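Local coordinates for geranyltranstransferase (Marinomonas sp. MED121, PDB 4F62), which probably catalyses the head-to-tail condensation of isoprenyl diphosphates into longer prenyl diphosphates, as farnesyl-diphosphate synthases and related polyprenyl transferases do, at residues Lys139-Ser148 with Ala183-Leu194. Sequence-based numbering, arbitrary orientation.
Sequences KLIQELVVAS and ALIKASVRMGAL
Two antiparallel helices of the all-helical isoprenoid synthase fold pack here, Glu143 and Ala147 facing Arg190, Met191 and Ala183, and the pair illustrates how one helix interface can pass from small apolar residues to a salt-bridge network. The segment axes approach to 8.6 Å. The alanines allow the closest backbone approach: CA of Ala147 and CA of Ala183 are 4.9 Å apart, and the methyl CB of Ala147 meets CB of Ala187 at 3.6 Å. Beside them CD2 of Leu184 rests against Ala147 and Ser148, on the side covered by helix 65-86. Farther along, the Met191 side chain runs alongside that of Glu143, the two pointing in opposite directions, with Met191 CG 3.6 Å from Glu143 CB; a bend at chi3 (77°) carries the methyl CE of Met191 to the carbonyl O of Leu140. Leu140 replies with CD2, which lies against Met191 and CB of Leu194. Over this apolar layer Arg190 grips the Glu143 carboxylate side-on, with NE to OE1 at 2.8 Å and NH2 to OE2 at 2.9 Å. Both oxygens lie near the guanidinium plane, yet the two flat groups are turned 38° apart, and NE meets OE1 from above the carboxylate plane. Asp208 of helix 201-226 takes the remaining nitrogen, NH1, in a second salt bridge. Lys139, one turn back, completes the network: its NZ meets Glu143 OE2 nearly head-on at 3.2 Å, so that this oxygen accepts from both helices. With an alanine here in place of Glu143, Arg190 would probably lose its mate on this helix, though Asp208 would still hold NH1, and the Lys139 and Arg190 charges would lack the carboxylate they now share. A chain bent at chi2 (-67°) places that carboxylate for both cations, with Glu143 CG packed on CD1 of Leu194.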
ATOM      1  N   LYS A 139      -4.144  13.108   6.258  1.00 35.58           N
ATOM      2  CA  LYS A 139      -5.197  13.473   5.313  1.00 36.97           C
ATOM      3  C   LYS A 139      -4.817  13.054   3.894  1.00 38.99           C
ATOM      4  O   LYS A 139      -5.637  12.485   3.171  1.00 32.39           O
ATOM      5  CB  LYS A 139      -5.495  14.980   5.392  1.00 45.68           C
ATOM      6  CG  LYS A 139      -6.493  15.516   4.358  1.00 52.38           C
ATOM      7  CD  LYS A 139      -7.921  14.958   4.523  1.00 58.26           C
ATOM      8  CE  LYS A 139      -8.907  15.661   3.562  1.00 63.89           C
ATOM      9  NZ  LYS A 139     -10.220  14.958   3.406  1.00 62.94           N
ATOM     10  N   LEU A 140      -3.574  13.318   3.497  1.00 30.76           N
ATOM     11  CA  LEU A 140      -3.135  12.956   2.152  1.00 31.93           C
ATOM     12  C   LEU A 140      -3.138  11.435   1.969  1.00 34.38           C
ATOM     13  O   LEU A 140      -3.454  10.918   0.889  1.00 34.18           O
ATOM     14  CB  LEU A 140      -1.757  13.546   1.838  1.00 34.76           C
ATOM     15  CG  LEU A 140      -1.694  15.073   1.878  1.00 40.24           C
ATOM     16  CD1 LEU A 140      -0.236  15.573   1.873  1.00 34.29           C
ATOM     17  CD2 LEU A 140      -2.488  15.655   0.711  1.00 35.85           C
ATOM     18  N   ILE A 141      -2.806  10.723   3.035  1.00 32.75           N
ATOM     19  CA  ILE A 141      -2.812   9.271   2.996  1.00 35.45           C
ATOM     20  C   ILE A 141      -4.241   8.768   2.808  1.00 35.26           C
ATOM     21  O   ILE A 141      -4.489   7.867   1.995  1.00 30.38           O
ATOM     22  CB  ILE A 141      -2.161   8.691   4.269  1.00 33.57           C
ATOM     23  CG1 ILE A 141      -0.644   8.949   4.192  1.00 31.98           C
ATOM     24  CG2 ILE A 141      -2.473   7.199   4.406  1.00 32.05           C
ATOM     25  CD1 ILE A 141       0.131   8.629   5.468  1.00 26.69           C
ATOM     26  N   GLN A 142      -5.180   9.366   3.543  1.00 28.78           N
ATOM     27  CA  GLN A 142      -6.596   9.025   3.381  1.00 40.99           C
ATOM     28  C   GLN A 142      -7.056   9.249   1.947  1.00 40.66           C
ATOM     29  O   GLN A 142      -7.761   8.408   1.385  1.00 33.91           O
ATOM     30  CB  GLN A 142      -7.467   9.836   4.336  1.00 39.36           C
ATOM     31  CG  GLN A 142      -7.270   9.459   5.789  1.00 37.26           C
ATOM     32  CD  GLN A 142      -7.914  10.457   6.732  1.00 40.09           C
ATOM     33  OE1 GLN A 142      -8.288  11.553   6.321  1.00 41.24           O
ATOM     34  NE2 GLN A 142      -8.037  10.089   8.005  1.00 44.60           N
ATOM     35  N   GLU A 143      -6.649  10.380   1.368  1.00 33.94           N
ATOM     36  CA  GLU A 143      -6.971  10.708  -0.017  1.00 36.54           C
ATOM     37  C   GLU A 143      -6.449   9.634  -0.957  1.00 39.87           C
ATOM     38  O   GLU A 143      -7.152   9.205  -1.880  1.00 34.21           O
ATOM     39  CB  GLU A 143      -6.369  12.064  -0.425  1.00 31.01           C
ATOM     40  CG  GLU A 143      -7.042  13.291   0.202  1.00 34.25           C
ATOM     41  CD  GLU A 143      -8.474  13.515  -0.273  1.00 44.54           C
ATOM     42  OE1 GLU A 143      -8.820  13.102  -1.406  1.00 43.69           O
ATOM     43  OE2 GLU A 143      -9.265  14.116   0.489  1.00 44.37           O
ATOM     44  N   LEU A 144      -5.211   9.203  -0.731  1.00 36.36           N
ATOM     45  CA  LEU A 144      -4.580   8.243  -1.632  1.00 34.41           C
ATOM     46  C   LEU A 144      -5.251   6.882  -1.486  1.00 36.56           C
ATOM     47  O   LEU A 144      -5.475   6.177  -2.471  1.00 34.98           O
ATOM     48  CB  LEU A 144      -3.086   8.107  -1.348  1.00 35.51           C
ATOM     49  CG  LEU A 144      -2.327   7.220  -2.346  1.00 41.10           C
ATOM     50  CD1 LEU A 144      -2.352   7.828  -3.733  1.00 39.23           C
ATOM     51  CD2 LEU A 144      -0.876   6.973  -1.895  1.00 39.48           C
ATOM     52  N   VAL A 145      -5.576   6.522  -0.248  1.00 33.28           N
ATOM     53  CA  VAL A 145      -6.218   5.246   0.041  1.00 28.89           C
ATOM     54  C   VAL A 145      -7.563   5.136  -0.681  1.00 37.03           C
ATOM     55  O   VAL A 145      -7.859   4.128  -1.335  1.00 33.62           O
ATOM     56  CB  VAL A 145      -6.431   5.066   1.568  1.00 32.69           C
ATOM     57  CG1 VAL A 145      -7.619   4.145   1.853  1.00 34.78           C
ATOM     58  CG2 VAL A 145      -5.165   4.523   2.211  1.00 32.67           C
ATOM     59  N   VAL A 146      -8.369   6.180  -0.577  1.00 35.01           N
ATOM     60  CA  VAL A 146      -9.705   6.113  -1.134  1.00 35.83           C
ATOM     61  C   VAL A 146      -9.651   6.078  -2.668  1.00 38.42           C
ATOM     62  O   VAL A 146     -10.517   5.475  -3.310  1.00 37.11           O
ATOM     63  CB  VAL A 146     -10.609   7.253  -0.596  1.00 41.53           C
ATOM     64  CG1 VAL A 146     -10.338   8.547  -1.311  1.00 44.19           C
ATOM     65  CG2 VAL A 146     -12.057   6.880  -0.746  1.00 55.05           C
ATOM     66  N   ALA A 147      -8.614   6.691  -3.242  1.00 37.66           N
ATOM     67  CA  ALA A 147      -8.445   6.729  -4.694  1.00 37.06           C
ATOM     68  C   ALA A 147      -7.866   5.441  -5.268  1.00 36.92           C
ATOM     69  O   ALA A 147      -8.164   5.082  -6.403  1.00 37.11           O
ATOM     70  CB  ALA A 147      -7.567   7.898  -5.094  1.00 33.06           C
ATOM     71  N   SER A 148      -7.033   4.755  -4.492  1.00 37.29           N
ATOM     72  CA  SER A 148      -6.242   3.642  -5.018  1.00 33.43           C
ATOM     73  C   SER A 148      -6.843   2.266  -4.751  1.00 38.04           C
ATOM     74  O   SER A 148      -6.527   1.299  -5.457  1.00 39.30           O
ATOM     75  CB  SER A 148      -4.829   3.672  -4.415  1.00 31.65           C
ATOM     76  OG  SER A 148      -4.264   4.954  -4.574  1.00 38.37           O
ATOM     77  N   ALA A 183     -10.447   8.318 -10.283  1.00 34.27           N
ATOM     78  CA  ALA A 183     -10.147   8.548  -8.867  1.00 33.35           C
ATOM     79  C   ALA A 183      -8.730   9.088  -8.618  1.00 30.85           C
ATOM     80  O   ALA A 183      -8.548  10.010  -7.817  1.00 36.75           O
ATOM     81  CB  ALA A 183     -10.420   7.273  -8.043  1.00 38.13           C
ATOM     82  N   LEU A 184      -7.739   8.543  -9.323  1.00 36.79           N
ATOM     83  CA  LEU A 184      -6.356   8.978  -9.143  1.00 35.88           C
ATOM     84  C   LEU A 184      -6.134  10.358  -9.739  1.00 39.85           C
ATOM     85  O   LEU A 184      -5.305  11.131  -9.246  1.00 36.54           O
ATOM     86  CB  LEU A 184      -5.360   7.992  -9.763  1.00 40.49           C
ATOM     87  CG  LEU A 184      -4.766   6.852  -8.944  1.00 47.54           C
ATOM     88  CD1 LEU A 184      -3.604   6.243  -9.722  1.00 45.01           C
ATOM     89  CD2 LEU A 184      -4.301   7.323  -7.550  1.00 42.57           C
ATOM     90  N   ILE A 185      -6.860  10.659 -10.814  1.00 34.57           N
ATOM     91  CA  ILE A 185      -6.802  11.991 -11.398  1.00 38.02           C
ATOM     92  C   ILE A 185      -7.346  12.990 -10.392  1.00 30.57           C
ATOM     93  O   ILE A 185      -6.796  14.071 -10.211  1.00 35.13           O
ATOM     94  CB  ILE A 185      -7.664  12.078 -12.685  1.00 38.61           C
ATOM     95  CG1 ILE A 185      -7.093  11.164 -13.770  1.00 39.58           C
ATOM     96  CG2 ILE A 185      -7.766  13.513 -13.165  1.00 36.38           C
ATOM     97  CD1 ILE A 185      -5.660  11.478 -14.154  1.00 49.79           C
ATOM     98  N   LYS A 186      -8.449  12.629  -9.743  1.00 32.46           N
ATOM     99  CA  LYS A 186      -9.032  13.489  -8.711  1.00 35.27           C
ATOM    100  C   LYS A 186      -8.129  13.594  -7.475  1.00 35.43           C
ATOM    101  O   LYS A 186      -8.013  14.666  -6.862  1.00 32.92           O
ATOM    102  CB  LYS A 186     -10.425  12.981  -8.308  1.00 36.71           C
ATOM    103  CG  LYS A 186     -11.197  13.942  -7.404  1.00 44.66           C
ATOM    104  CD  LYS A 186     -12.697  13.592  -7.343  1.00 60.80           C
ATOM    105  CE  LYS A 186     -12.983  12.561  -6.261  1.00 67.59           C
ATOM    106  NZ  LYS A 186     -14.104  12.986  -5.364  1.00 71.91           N
ATOM    107  N   ALA A 187      -7.506  12.483  -7.100  1.00 34.29           N
ATOM    108  CA  ALA A 187      -6.566  12.488  -5.972  1.00 36.33           C
ATOM    109  C   ALA A 187      -5.418  13.450  -6.265  1.00 36.31           C
ATOM    110  O   ALA A 187      -4.927  14.143  -5.372  1.00 35.04           O
ATOM    111  CB  ALA A 187      -6.029  11.102  -5.718  1.00 29.80           C
ATOM    112  N   SER A 188      -4.997  13.493  -7.526  1.00 33.87           N
ATOM    113  CA  SER A 188      -3.913  14.388  -7.937  1.00 35.06           C
ATOM    114  C   SER A 188      -4.225  15.854  -7.639  1.00 36.95           C
ATOM    115  O   SER A 188      -3.424  16.547  -7.008  1.00 36.75           O
ATOM    116  CB  SER A 188      -3.598  14.215  -9.428  1.00 32.98           C
ATOM    117  OG  SER A 188      -3.098  12.915  -9.685  1.00 38.74           O
ATOM    118  N   VAL A 189      -5.382  16.336  -8.092  1.00 36.35           N
ATOM    119  CA  VAL A 189      -5.718  17.737  -7.851  1.00 34.54           C
ATOM    120  C   VAL A 189      -6.062  17.978  -6.377  1.00 36.91           C
ATOM    121  O   VAL A 189      -5.673  19.006  -5.820  1.00 36.14           O
ATOM    122  CB  VAL A 189      -6.842  18.283  -8.798  1.00 39.10           C
ATOM    123  CG1 VAL A 189      -6.539  17.935 -10.261  1.00 40.07           C
ATOM    124  CG2 VAL A 189      -8.197  17.746  -8.395  1.00 38.69           C
ATOM    125  N   ARG A 190      -6.763  17.034  -5.740  1.00 32.99           N
ATOM    126  CA  ARG A 190      -7.134  17.199  -4.332  1.00 34.60           C
ATOM    127  C   ARG A 190      -5.893  17.239  -3.430  1.00 36.55           C
ATOM    128  O   ARG A 190      -5.730  18.135  -2.579  1.00 35.54           O
ATOM    129  CB  ARG A 190      -8.119  16.098  -3.875  1.00 34.44           C
ATOM    130  CG  ARG A 190      -9.524  16.197  -4.484  1.00 32.80           C
ATOM    131  CD  ARG A 190     -10.431  15.050  -3.985  1.00 36.15           C
ATOM    132  NE  ARG A 190     -10.548  15.052  -2.522  1.00 39.41           N
ATOM    133  CZ  ARG A 190     -11.377  15.839  -1.841  1.00 43.93           C
ATOM    134  NH1 ARG A 190     -12.174  16.687  -2.487  1.00 35.89           N
ATOM    135  NH2 ARG A 190     -11.412  15.783  -0.517  1.00 42.06           N
ATOM    136  N   MET A 191      -5.006  16.269  -3.616  1.00 36.63           N
ATOM    137  CA  MET A 191      -3.799  16.205  -2.799  1.00 35.26           C
ATOM    138  C   MET A 191      -2.849  17.366  -3.058  1.00 33.89           C
ATOM    139  O   MET A 191      -2.240  17.877  -2.130  1.00 37.70           O
ATOM    140  CB  MET A 191      -3.074  14.873  -2.990  1.00 33.78           C
ATOM    141  CG  MET A 191      -3.887  13.665  -2.495  1.00 32.14           C
ATOM    142  SD  MET A 191      -3.119  12.118  -3.010  1.00 37.96           S
ATOM    143  CE  MET A 191      -1.762  12.003  -1.836  1.00 34.64           C
ATOM    144  N   GLY A 192      -2.725  17.768  -4.320  1.00 38.05           N
ATOM    145  CA  GLY A 192      -1.913  18.916  -4.664  1.00 33.79           C
ATOM    146  C   GLY A 192      -2.334  20.144  -3.886  1.00 34.76           C
ATOM    147  O   GLY A 192      -1.508  20.781  -3.220  1.00 37.33           O
ATOM    148  N   ALA A 193      -3.623  20.467  -3.964  1.00 39.05           N
ATOM    149  CA  ALA A 193      -4.191  21.626  -3.270  1.00 36.98           C
ATOM    150  C   ALA A 193      -4.056  21.506  -1.745  1.00 36.83           C
ATOM    151  O   ALA A 193      -3.604  22.440  -1.062  1.00 40.62           O
ATOM    152  CB  ALA A 193      -5.650  21.787  -3.672  1.00 34.11           C
ATOM    153  N   LEU A 194      -4.441  20.356  -1.205  1.00 39.52           N
ATOM    154  CA  LEU A 194      -4.281  20.110   0.237  1.00 38.29           C
ATOM    155  C   LEU A 194      -2.829  20.253   0.697  1.00 39.11           C
ATOM    156  O   LEU A 194      -2.562  20.795   1.767  1.00 41.87           O
ATOM    157  CB  LEU A 194      -4.811  18.717   0.612  1.00 40.83           C
ATOM    158  CG  LEU A 194      -6.328  18.487   0.557  1.00 37.32           C
ATOM    159  CD1 LEU A 194      -6.628  16.993   0.472  1.00 36.59           C
ATOM    160  CD2 LEU A 194      -7.003  19.084   1.802  1.00 40.71           C
TER